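PDB 7DF2: C2 domain protein from Ramazzottius varieornatus, which binds calcium ions at one end of a C2-type beta sandwich and is probably a secreted tardigrade protein whose precise biological role is not established. Local coordinates for residues Ile76-Pro81 with Ile114-Cys119; Gly39-Glu44 with Lys121-Ile126; Ala127-Ala132 with Asn145-Ile150. All blocks are in the same frame, centred on the assembly; numbering follows the deposited sequence.

Contact 1 (Ile76-Pro81 with Ile114-Cys119)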
loop_
_atom_site.group_PDB
_atom_site.type_symbol
_atom_site.label_atom_id
_atom_site.label_comp_id
_atom_site.label_asym_id
_atom_site.label_seq_id
_atom_site.Cartn_x
_atom_site.Cartn_y
_atom_site.Cartn_z
ATOM N N ILE A 76 -3.531 -3.150 -3.030
ATOM C CA ILE A 76 -4.515 -3.458 -1.993
ATOM C C ILE A 76 -4.692 -4.973 -1.994
ATOM O O ILE A 76 -5.232 -5.535 -2.957
ATOM C CB ILE A 76 -5.855 -2.747 -2.252
ATOM C CG1 ILE A 76 -5.690 -1.226 -2.224
ATOM C CG2 ILE A 76 -6.889 -3.195 -1.245
ATOM C CD1 ILE A 76 -6.875 -0.459 -2.878
ATOM N N ASP A 77 -4.236 -5.640 -0.923
ATOM C CA ASP A 77 -4.206 -7.107 -0.862
ATOM C C ASP A 77 -5.433 -7.616 -0.104
ATOM O O ASP A 77 -5.430 -7.703 1.127
ATOM C CB ASP A 77 -2.913 -7.587 -0.206
ATOM C CG ASP A 77 -2.792 -9.111 -0.189
ATOM O OD1 ASP A 77 -3.694 -9.800 -0.732
ATOM O OD2 ASP A 77 -1.787 -9.610 0.366
ATOM N N THR A 78 -6.464 -8.008 -0.845
ATOM C CA THR A 78 -7.682 -8.518 -0.234
ATOM C C THR A 78 -7.656 -10.021 0.005
ATOM O O THR A 78 -8.615 -10.554 0.576
ATOM C CB THR A 78 -8.884 -8.186 -1.120
ATOM O OG1 THR A 78 -8.655 -8.720 -2.428
ATOM C CG2 THR A 78 -9.089 -6.655 -1.192
ATOM N N GLU A 79 -6.600 -10.713 -0.414
ATOM C CA GLU A 79 -6.582 -12.172 -0.440
ATOM C C GLU A 79 -5.549 -12.802 0.482
ATOM O O GLU A 79 -5.835 -13.831 1.105
ATOM C CB GLU A 79 -6.333 -12.671 -1.872
ATOM C CG GLU A 79 -7.265 -12.098 -2.930
ATOM C CD GLU A 79 -6.943 -12.631 -4.318
ATOM O OE1 GLU A 79 -6.130 -13.572 -4.414
ATOM O OE2 GLU A 79 -7.497 -12.116 -5.312
ATOM N N LYS A 80 -4.348 -12.232 0.590
ATOM C CA LYS A 80 -3.259 -12.872 1.340
ATOM C C LYS A 80 -2.612 -11.928 2.357
ATOM O O LYS A 80 -1.385 -11.789 2.399
ATOM C CB LYS A 80 -2.219 -13.414 0.361
ATOM C CG LYS A 80 -2.781 -14.361 -0.693
ATOM C CD LYS A 80 -3.083 -15.726 -0.085
ATOM C CE LYS A 80 -3.217 -16.825 -1.137
ATOM N NZ LYS A 80 -3.816 -18.074 -0.560
ATOM N N PRO A 81 -3.409 -11.303 3.236
ATOM C CA PRO A 81 -2.865 -10.224 4.074
ATOM C C PRO A 81 -1.819 -10.685 5.070
ATOM O O PRO A 81 -1.039 -9.854 5.554
ATOM C CB PRO A 81 -4.099 -9.683 4.797
ATOM C CG PRO A 81 -5.017 -10.847 4.864
ATOM C CD PRO A 81 -4.825 -11.564 3.555
ATOM N N ILE A 114 -5.024 4.374 -5.289
ATOM C CA ILE A 114 -5.459 3.214 -6.059
ATOM C C ILE A 114 -6.707 2.646 -5.393
ATOM O O ILE A 114 -7.027 2.962 -4.244
ATOM C CB ILE A 114 -4.360 2.134 -6.188
ATOM C CG1 ILE A 114 -3.927 1.621 -4.821
ATOM C CG2 ILE A 114 -3.134 2.690 -6.945
ATOM C CD1 ILE A 114 -2.969 0.419 -4.921
ATOM N N SER A 115 -7.454 1.834 -6.145
ATOM C CA SER A 115 -8.625 1.215 -5.537
ATOM C C SER A 115 -8.817 -0.209 -6.043
ATOM O O SER A 115 -8.294 -0.614 -7.087
ATOM C CB SER A 115 -9.908 2.031 -5.767
ATOM O OG SER A 115 -10.258 2.043 -7.134
ATOM N N ARG A 116 -9.579 -0.970 -5.259
ATOM C CA ARG A 116 -9.870 -2.361 -5.556
ATOM C C ARG A 116 -11.186 -2.726 -4.898
ATOM O O ARG A 116 -11.523 -2.207 -3.830
ATOM C CB ARG A 116 -8.753 -3.286 -5.053
ATOM C CG ARG A 116 -8.951 -4.747 -5.461
ATOM C CD ARG A 116 -7.833 -5.643 -4.930
ATOM N NE ARG A 116 -8.027 -7.020 -5.375
ATOM C CZ ARG A 116 -7.232 -8.036 -5.046
ATOM N NH1 ARG A 116 -6.171 -7.832 -4.270
ATOM N NH2 ARG A 116 -7.497 -9.258 -5.491
ATOM N N ASP A 117 -11.923 -3.636 -5.534
ATOM C CA ASP A 117 -13.242 -4.025 -5.059
ATOM C C ASP A 117 -13.235 -5.435 -4.491
ATOM O O ASP A 117 -12.446 -6.293 -4.903
ATOM C CB ASP A 117 -14.281 -3.974 -6.181
ATOM C CG ASP A 117 -14.381 -2.619 -6.833
ATOM O OD1 ASP A 117 -13.902 -1.636 -6.242
ATOM O OD2 ASP A 117 -14.953 -2.544 -7.934
ATOM N N VAL A 118 -14.163 -5.668 -3.566
ATOM C CA VAL A 118 -14.461 -6.996 -3.043
ATOM C C VAL A 118 -15.875 -7.320 -3.498
ATOM O O VAL A 118 -16.804 -6.550 -3.233
ATOM C CB VAL A 118 -14.348 -7.050 -1.515
ATOM C CG1 VAL A 118 -14.903 -8.368 -0.990
ATOM C CG2 VAL A 118 -12.890 -6.865 -1.079
ATOM N N CYS A 119 -16.046 -8.445 -4.182
ATOM C CA CYS A 119 -17.307 -8.714 -4.875
ATOM C C CYS A 119 -17.954 -10.004 -4.360
ATOM O O CYS A 119 -17.910 -11.045 -5.015
ATOM C CB CYS A 119 -17.041 -8.753 -6.356
ATOM S SG CYS A 119 -16.336 -7.176 -6.981
HETATM O O HOH W 1 -10.871 -8.511 -4.133
#
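R116 carries the polar part, reaching across from strand 107-119 to the end of strand 70-77. Its chain is fully stretched, CG pointing opposite the backbone N (chi1 -175°). R116 NH1 gives a nearly straight hydrogen bond to the backbone O of I76 (2.8 Å), which lies in the guanidinium plane. R116 NH2 forms a salt bridge with E79 OE2 at 2.9 Å, weak as a hydrogen bond; the carboxylate and guanidinium planes are 53° apart. T78 OG1 sits 3.0 Å above the centre of one guanidinium face, and a water joins it to the backbone O of D117. N201 and S199 bond to NH1 and NE of R116. Apolar contacts flank this group: I76 CD1 rests on the backbone of S115, 3.6 Å from its CA, and T78 CG2 meets V118 CG2 at 3.8 Å. D77 OD1 accepts from the backbone N of E79, an Asx turn, and of K80, an Asx motif where the strand ends; N201 also bonds to D77 OD1, and R129 forms a salt bridge with D77 OD2. The two sheets of the C2 sandwich are thus joined by an arginine held at its edge by I76 O and, more weakly, E79 OE2, which probably eases its charge.

Contact 2 (Gly39-Glu44 with Lys121-Ile126)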
loop_
_atom_site.group_PDB
_atom_site.type_symbol
_atom_site.label_atom_id
_atom_site.label_comp_id
_atom_site.label_asym_id
_atom_site.label_seq_id
_atom_site.Cartn_x
_atom_site.Cartn_y
_atom_site.Cartn_z
ATOM N N GLY A 39 -20.208 -8.599 1.304
ATOM C CA GLY A 39 -20.995 -7.747 0.452
ATOM C C GLY A 39 -20.155 -7.322 -0.725
ATOM O O GLY A 39 -19.183 -7.992 -1.091
ATOM N N PHE A 40 -20.529 -6.203 -1.326
ATOM C CA PHE A 40 -19.840 -5.649 -2.480
ATOM C C PHE A 40 -19.369 -4.262 -2.080
ATOM O O PHE A 40 -20.184 -3.403 -1.732
ATOM C CB PHE A 40 -20.776 -5.619 -3.692
ATOM C CG PHE A 40 -21.451 -6.938 -3.946
ATOM C CD1 PHE A 40 -22.615 -7.280 -3.263
ATOM C CD2 PHE A 40 -20.899 -7.849 -4.833
ATOM C CE1 PHE A 40 -23.223 -8.504 -3.472
ATOM C CE2 PHE A 40 -21.505 -9.075 -5.058
ATOM C CZ PHE A 40 -22.669 -9.400 -4.374
ATOM N N PHE A 41 -18.056 -4.062 -2.041
ATOM C CA PHE A 41 -17.568 -2.776 -1.579
ATOM C C PHE A 41 -16.241 -2.460 -2.259
ATOM O O PHE A 41 -15.597 -3.326 -2.858
ATOM C CB PHE A 41 -17.439 -2.727 -0.043
ATOM C CG PHE A 41 -16.674 -3.882 0.561
ATOM C CD1 PHE A 41 -17.301 -5.098 0.807
ATOM C CD2 PHE A 41 -15.336 -3.741 0.903
ATOM C CE1 PHE A 41 -16.609 -6.162 1.379
ATOM C CE2 PHE A 41 -14.635 -4.797 1.474
ATOM C CZ PHE A 41 -15.268 -6.010 1.711
ATOM N N ARG A 42 -15.872 -1.190 -2.190
ATOM C CA ARG A 42 -14.690 -0.659 -2.848
ATOM C C ARG A 42 -13.769 -0.124 -1.769
ATOM O O ARG A 42 -14.237 0.454 -0.786
ATOM C CB ARG A 42 -15.074 0.455 -3.830
ATOM C CG ARG A 42 -13.897 1.137 -4.538
ATOM C CD ARG A 42 -14.427 1.822 -5.806
ATOM N NE ARG A 42 -14.909 0.830 -6.763
ATOM C CZ ARG A 42 -15.770 1.083 -7.739
ATOM N NH1 ARG A 42 -16.143 0.110 -8.563
ATOM N NH2 ARG A 42 -16.250 2.312 -7.894
ATOM N N ILE A 43 -12.469 -0.361 -1.927
ATOM C CA ILE A 43 -11.448 0.141 -1.017
ATOM C C ILE A 43 -10.560 1.098 -1.792
ATOM O O ILE A 43 -10.050 0.740 -2.857
ATOM C CB ILE A 43 -10.597 -0.997 -0.423
ATOM C CG1 ILE A 43 -11.487 -2.016 0.287
ATOM C CG2 ILE A 43 -9.525 -0.442 0.532
ATOM C CD1 ILE A 43 -11.702 -3.256 -0.520
ATOM N N GLU A 44 -10.364 2.298 -1.252
ATOM C CA GLU A 44 -9.424 3.268 -1.803
ATOM C C GLU A 44 -8.238 3.376 -0.866
ATOM O O GLU A 44 -8.410 3.453 0.357
ATOM C CB GLU A 44 -10.080 4.639 -1.995
ATOM C CG GLU A 44 -11.287 4.592 -2.924
ATOM C CD GLU A 44 -11.890 5.967 -3.155
ATOM O OE1 GLU A 44 -11.398 6.957 -2.560
ATOM O OE2 GLU A 44 -12.865 6.055 -3.921
ATOM N N LYS A 121 -17.304 -11.879 -1.755
ATOM C CA LYS A 121 -16.522 -12.623 -0.787
ATOM C C LYS A 121 -16.571 -11.911 0.561
ATOM O O LYS A 121 -16.987 -10.753 0.671
ATOM C CB LYS A 121 -15.082 -12.774 -1.275
ATOM C CG LYS A 121 -14.710 -14.189 -1.681
ATOM C CD LYS A 121 -13.616 -14.764 -0.792
ATOM C CE LYS A 121 -12.508 -15.399 -1.623
ATOM N NZ LYS A 121 -11.842 -16.566 -0.965
ATOM N N GLY A 122 -16.166 -12.625 1.601
ATOM C CA GLY A 122 -16.039 -12.061 2.932
ATOM C C GLY A 122 -14.566 -11.951 3.273
ATOM O O GLY A 122 -13.781 -12.849 2.963
ATOM N N VAL A 123 -14.187 -10.837 3.900
ATOM C CA VAL A 123 -12.818 -10.657 4.367
ATOM C C VAL A 123 -12.835 -10.151 5.799
ATOM O O VAL A 123 -13.768 -9.464 6.231
ATOM C CB VAL A 123 -12.003 -9.691 3.475
ATOM C CG1 VAL A 123 -11.852 -10.255 2.072
ATOM C CG2 VAL A 123 -12.649 -8.310 3.451
ATOM N N ARG A 124 -11.783 -10.501 6.540
ATOM C CA ARG A 124 -11.552 -9.982 7.879
ATOM C C ARG A 124 -10.419 -8.976 7.946
ATOM O O ARG A 124 -10.424 -8.124 8.833
ATOM C CB ARG A 124 -11.248 -11.127 8.855
ATOM C CG ARG A 124 -12.387 -12.120 8.995
ATOM C CD ARG A 124 -12.060 -13.211 9.994
ATOM N NE ARG A 124 -13.004 -14.322 9.903
ATOM C CZ ARG A 124 -14.159 -14.374 10.559
ATOM N NH1 ARG A 124 -14.956 -15.423 10.414
ATOM N NH2 ARG A 124 -14.518 -13.375 11.359
ATOM N N LYS A 125 -9.458 -9.054 7.027
ATOM C CA LYS A 125 -8.299 -8.170 7.018
ATOM C C LYS A 125 -7.919 -7.875 5.578
ATOM O O LYS A 125 -7.831 -8.794 4.758
ATOM C CB LYS A 125 -7.102 -8.816 7.731
ATOM C CG LYS A 125 -7.022 -8.534 9.210
ATOM C CD LYS A 125 -5.591 -8.611 9.700
ATOM C CE LYS A 125 -5.038 -10.005 9.542
ATOM N NZ LYS A 125 -3.813 -10.167 10.357
ATOM N N ILE A 126 -7.667 -6.606 5.272
ATOM C CA ILE A 126 -7.155 -6.205 3.968
ATOM C C ILE A 126 -5.814 -5.522 4.189
ATOM O O ILE A 126 -5.715 -4.580 4.983
ATOM C CB ILE A 126 -8.132 -5.266 3.240
ATOM C CG1 ILE A 126 -9.433 -6.007 2.918
ATOM C CG2 ILE A 126 -7.512 -4.700 1.970
ATOM C CD1 ILE A 126 -10.521 -5.110 2.372
#
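The F41 ring is met at its edge: in one of its two conformers V123 places CG2 in the ring plane, 3.9 Å from F41 CZ, and I126 CD1 comes near the same rim, 4.2 Å from F41 CE2. Neither residue stacks on a face. This is core packing between the two facing sheets of the C2 beta sandwich, with strand 41-51 on one side and the start of strand 121-136 on the other. F41 CG stands between the backbone N and the carbonyl carbon (chi1 51°), a setting that carries the far end of the ring over to V123. Around G39 the backbones also draw near, G39 N lying 3.9 Å from K121 O, just where the chain turns a corner before entering strand 41-51. V118 packs on F41 and I43 from the adjoining strand 107-119, while W188 of strand 181-190 touches both I43 and I126, so the apolar cluster continues through the interior. I43 and I126 reach for each other tip to tip from opposing sheets, and their delta methyls make the closest contact of the pair of segments: I43 CD1 to I126 CD1, 3.6 Å.

Contact 3 (Ala127-Ala132 with Asn145-Ile150)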
loop_
_atom_site.group_PDB
_atom_site.type_symbol
_atom_site.label_atom_id
_atom_site.label_comp_id
_atom_site.label_asym_id
_atom_site.label_seq_id
_atom_site.Cartn_x
_atom_site.Cartn_y
_atom_site.Cartn_z
ATOM N N ALA A 127 -4.792 -5.992 3.491
ATOM C CA ALA A 127 -3.435 -5.491 3.679
ATOM C C ALA A 127 -3.130 -4.438 2.624
ATOM O O ALA A 127 -3.088 -4.745 1.429
ATOM C CB ALA A 127 -2.425 -6.628 3.603
ATOM N N MET A 128 -2.923 -3.203 3.065
ATOM C CA MET A 128 -2.336 -2.189 2.196
ATOM C C MET A 128 -0.840 -2.472 2.118
ATOM O O MET A 128 -0.169 -2.523 3.155
ATOM C CB MET A 128 -2.608 -0.794 2.751
ATOM C CG MET A 128 -4.084 -0.425 2.723
ATOM S SD MET A 128 -4.364 1.257 3.301
ATOM C CE MET A 128 -4.229 1.088 5.073
ATOM N N ARG A 129 -0.331 -2.713 0.909
ATOM C CA ARG A 129 1.063 -3.104 0.704
ATOM C C ARG A 129 1.766 -2.022 -0.101
ATOM O O ARG A 129 1.240 -1.564 -1.119
ATOM C CB ARG A 129 1.174 -4.451 -0.025
ATOM C CG ARG A 129 0.678 -5.643 0.779
ATOM C CD ARG A 129 1.051 -6.941 0.069
ATOM N NE ARG A 129 0.573 -8.103 0.807
ATOM C CZ ARG A 129 1.274 -8.741 1.738
ATOM N NH1 ARG A 129 2.502 -8.335 2.057
ATOM N NH2 ARG A 129 0.747 -9.791 2.351
ATOM N N VAL A 130 2.958 -1.621 0.344
ATOM C CA VAL A 130 3.798 -0.688 -0.398
ATOM C C VAL A 130 5.213 -1.241 -0.407
ATOM O O VAL A 130 5.697 -1.751 0.611
ATOM C CB VAL A 130 3.796 0.733 0.215
ATOM C CG1 VAL A 130 4.783 1.649 -0.517
ATOM C CG2 VAL A 130 2.398 1.345 0.179
ATOM N N ARG A 131 5.870 -1.158 -1.554
ATOM C CA ARG A 131 7.286 -1.492 -1.631
ATOM C C ARG A 131 8.044 -0.320 -2.237
ATOM O O ARG A 131 7.638 0.234 -3.267
ATOM C CB ARG A 131 7.522 -2.765 -2.449
ATOM C CG ARG A 131 9.022 -3.063 -2.703
ATOM C CD ARG A 131 9.164 -4.426 -3.390
ATOM N NE ARG A 131 10.541 -4.751 -3.736
ATOM C CZ ARG A 131 11.398 -5.344 -2.909
ATOM N NH1 ARG A 131 11.022 -5.676 -1.686
ATOM N NH2 ARG A 131 12.633 -5.611 -3.311
ATOM N N ALA A 132 9.143 0.059 -1.596
ATOM C CA ALA A 132 9.995 1.129 -2.087
ATOM C C ALA A 132 11.397 0.586 -2.303
ATOM O O ALA A 132 11.951 -0.073 -1.422
ATOM C CB ALA A 132 10.029 2.308 -1.104
ATOM N N ASN A 145 9.659 -2.772 2.579
ATOM C CA ASN A 145 8.269 -3.160 2.380
ATOM C C ASN A 145 7.458 -2.643 3.565
ATOM O O ASN A 145 7.934 -2.635 4.705
ATOM C CB ASN A 145 8.116 -4.682 2.274
ATOM C CG ASN A 145 8.823 -5.276 1.063
ATOM O OD1 ASN A 145 8.923 -4.649 0.014
ATOM N ND2 ASN A 145 9.296 -6.510 1.204
ATOM N N TYR A 146 6.225 -2.218 3.299
ATOM C CA TYR A 146 5.353 -1.645 4.318
ATOM C C TYR A 146 3.996 -2.319 4.206
ATOM O O TYR A 146 3.463 -2.434 3.102
ATOM C CB TYR A 146 5.203 -0.120 4.125
ATOM C CG TYR A 146 6.505 0.621 3.958
ATOM C CD1 TYR A 146 7.150 0.669 2.719
ATOM C CD2 TYR A 146 7.083 1.298 5.025
ATOM C CE1 TYR A 146 8.345 1.343 2.562
ATOM C CE2 TYR A 146 8.287 1.982 4.879
ATOM C CZ TYR A 146 8.916 1.999 3.651
ATOM O OH TYR A 146 10.115 2.673 3.503
ATOM N N LYS A 147 3.444 -2.779 5.329
ATOM C CA LYS A 147 2.126 -3.410 5.326
ATOM C C LYS A 147 1.310 -2.892 6.496
ATOM O O LYS A 147 1.777 -2.895 7.640
ATOM C CB LYS A 147 2.230 -4.940 5.397
ATOM C CG LYS A 147 0.882 -5.659 5.401
ATOM C CD LYS A 147 1.053 -7.165 5.240
ATOM C CE LYS A 147 1.434 -7.824 6.565
ATOM N NZ LYS A 147 1.642 -9.294 6.407
ATOM N N CYS A 148 0.086 -2.477 6.190
ATOM C CA CYS A 148 -0.866 -1.892 7.120
ATOM C C CYS A 148 -2.201 -2.585 6.885
ATOM O O CYS A 148 -2.613 -2.742 5.732
ATOM C CB CYS A 148 -0.982 -0.388 6.863
ATOM S SG CYS A 148 -2.114 0.505 7.879
ATOM N N HIS A 149 -2.873 -3.015 7.953
ATOM C CA HIS A 149 -4.125 -3.738 7.789
ATOM C C HIS A 149 -5.353 -2.857 7.967
ATOM O O HIS A 149 -5.415 -2.020 8.869
ATOM C CB HIS A 149 -4.192 -4.891 8.789
ATOM C CG HIS A 149 -3.171 -5.954 8.543
ATOM N ND1 HIS A 149 -3.078 -6.623 7.342
ATOM C CD2 HIS A 149 -2.203 -6.463 9.339
ATOM C CE1 HIS A 149 -2.093 -7.502 7.410
ATOM N NE2 HIS A 149 -1.548 -7.425 8.611
ATOM N N ILE A 150 -6.343 -3.076 7.116
ATOM C CA ILE A 150 -7.678 -2.530 7.303
ATOM C C ILE A 150 -8.528 -3.627 7.928
ATOM O O ILE A 150 -8.553 -4.760 7.431
ATOM C CB ILE A 150 -8.280 -2.055 5.970
ATOM C CG1 ILE A 150 -7.425 -0.951 5.340
ATOM C CG2 ILE A 150 -9.712 -1.581 6.161
ATOM C CD1 ILE A 150 -7.654 -0.814 3.838
HETATM O O HOH W 2 3.663 -9.372 4.511
#
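A127 opens the antiparallel ladder opposite H149 as a non-hydrogen-bonded pair, its CB 3.8 Å from H149 ND1 and also against K147 CD. M128 pairs with C148 through two backbone hydrogen bonds, the shorter from M128 N to C148 O at 2.7 Å. The M128 side chain bends at the last torsion (chi3 -77°), which brings M128 CE to 3.6 Å from C148 SG in one of two cysteine conformers, while M128 CG and SD lie against I150 CD1. R129 runs beside K147 in the same direction, and K147 CD lies 3.5 Å above one guanidinium face, offset toward its rim. The two cations are separately served: R129 NE by D77, K147 NZ by the backbone O of P81, and one water accepts from both R129 NH1 and K147 NZ. V130 forms the next antiparallel hydrogen-bonded pair, with Y146, whose ring turns its edge to V130 O. R131 NH1 donates to N145 OD1 (2.9 Å), tilted from both planes, which are 45° apart. A132 CB meets the same tyrosine edge at Y146 CE1. Strand 121-136 is flanked on its other edge by strand 70-77, while M128, V130, Y146, C148 and I150 face inward onto strands 41-51 and 181-190 of the second sheet.

The three contacts run through one beta sandwich: contacts 1 and 2 are centred about 7 Å apart, contact 3 about 12 Å from contact 1 and 16 Å from contact 2. Contact 1 is nested in the chain loop closed by contact 2, and contact 3 follows both. Contacts 1 and 2 bridge the two sheets: contact 1 joins strand 70-77 to 107-119 and contact 2 joins 121-136 to 41-51, their strands being neighbours in each sheet. Contact 3 is the hairpin 121-136/139-150, in the sheet that also holds 70-77. Strand 121-136 serves both contacts 2 and 3, and its far end carries the calcium ligands D134 and D136.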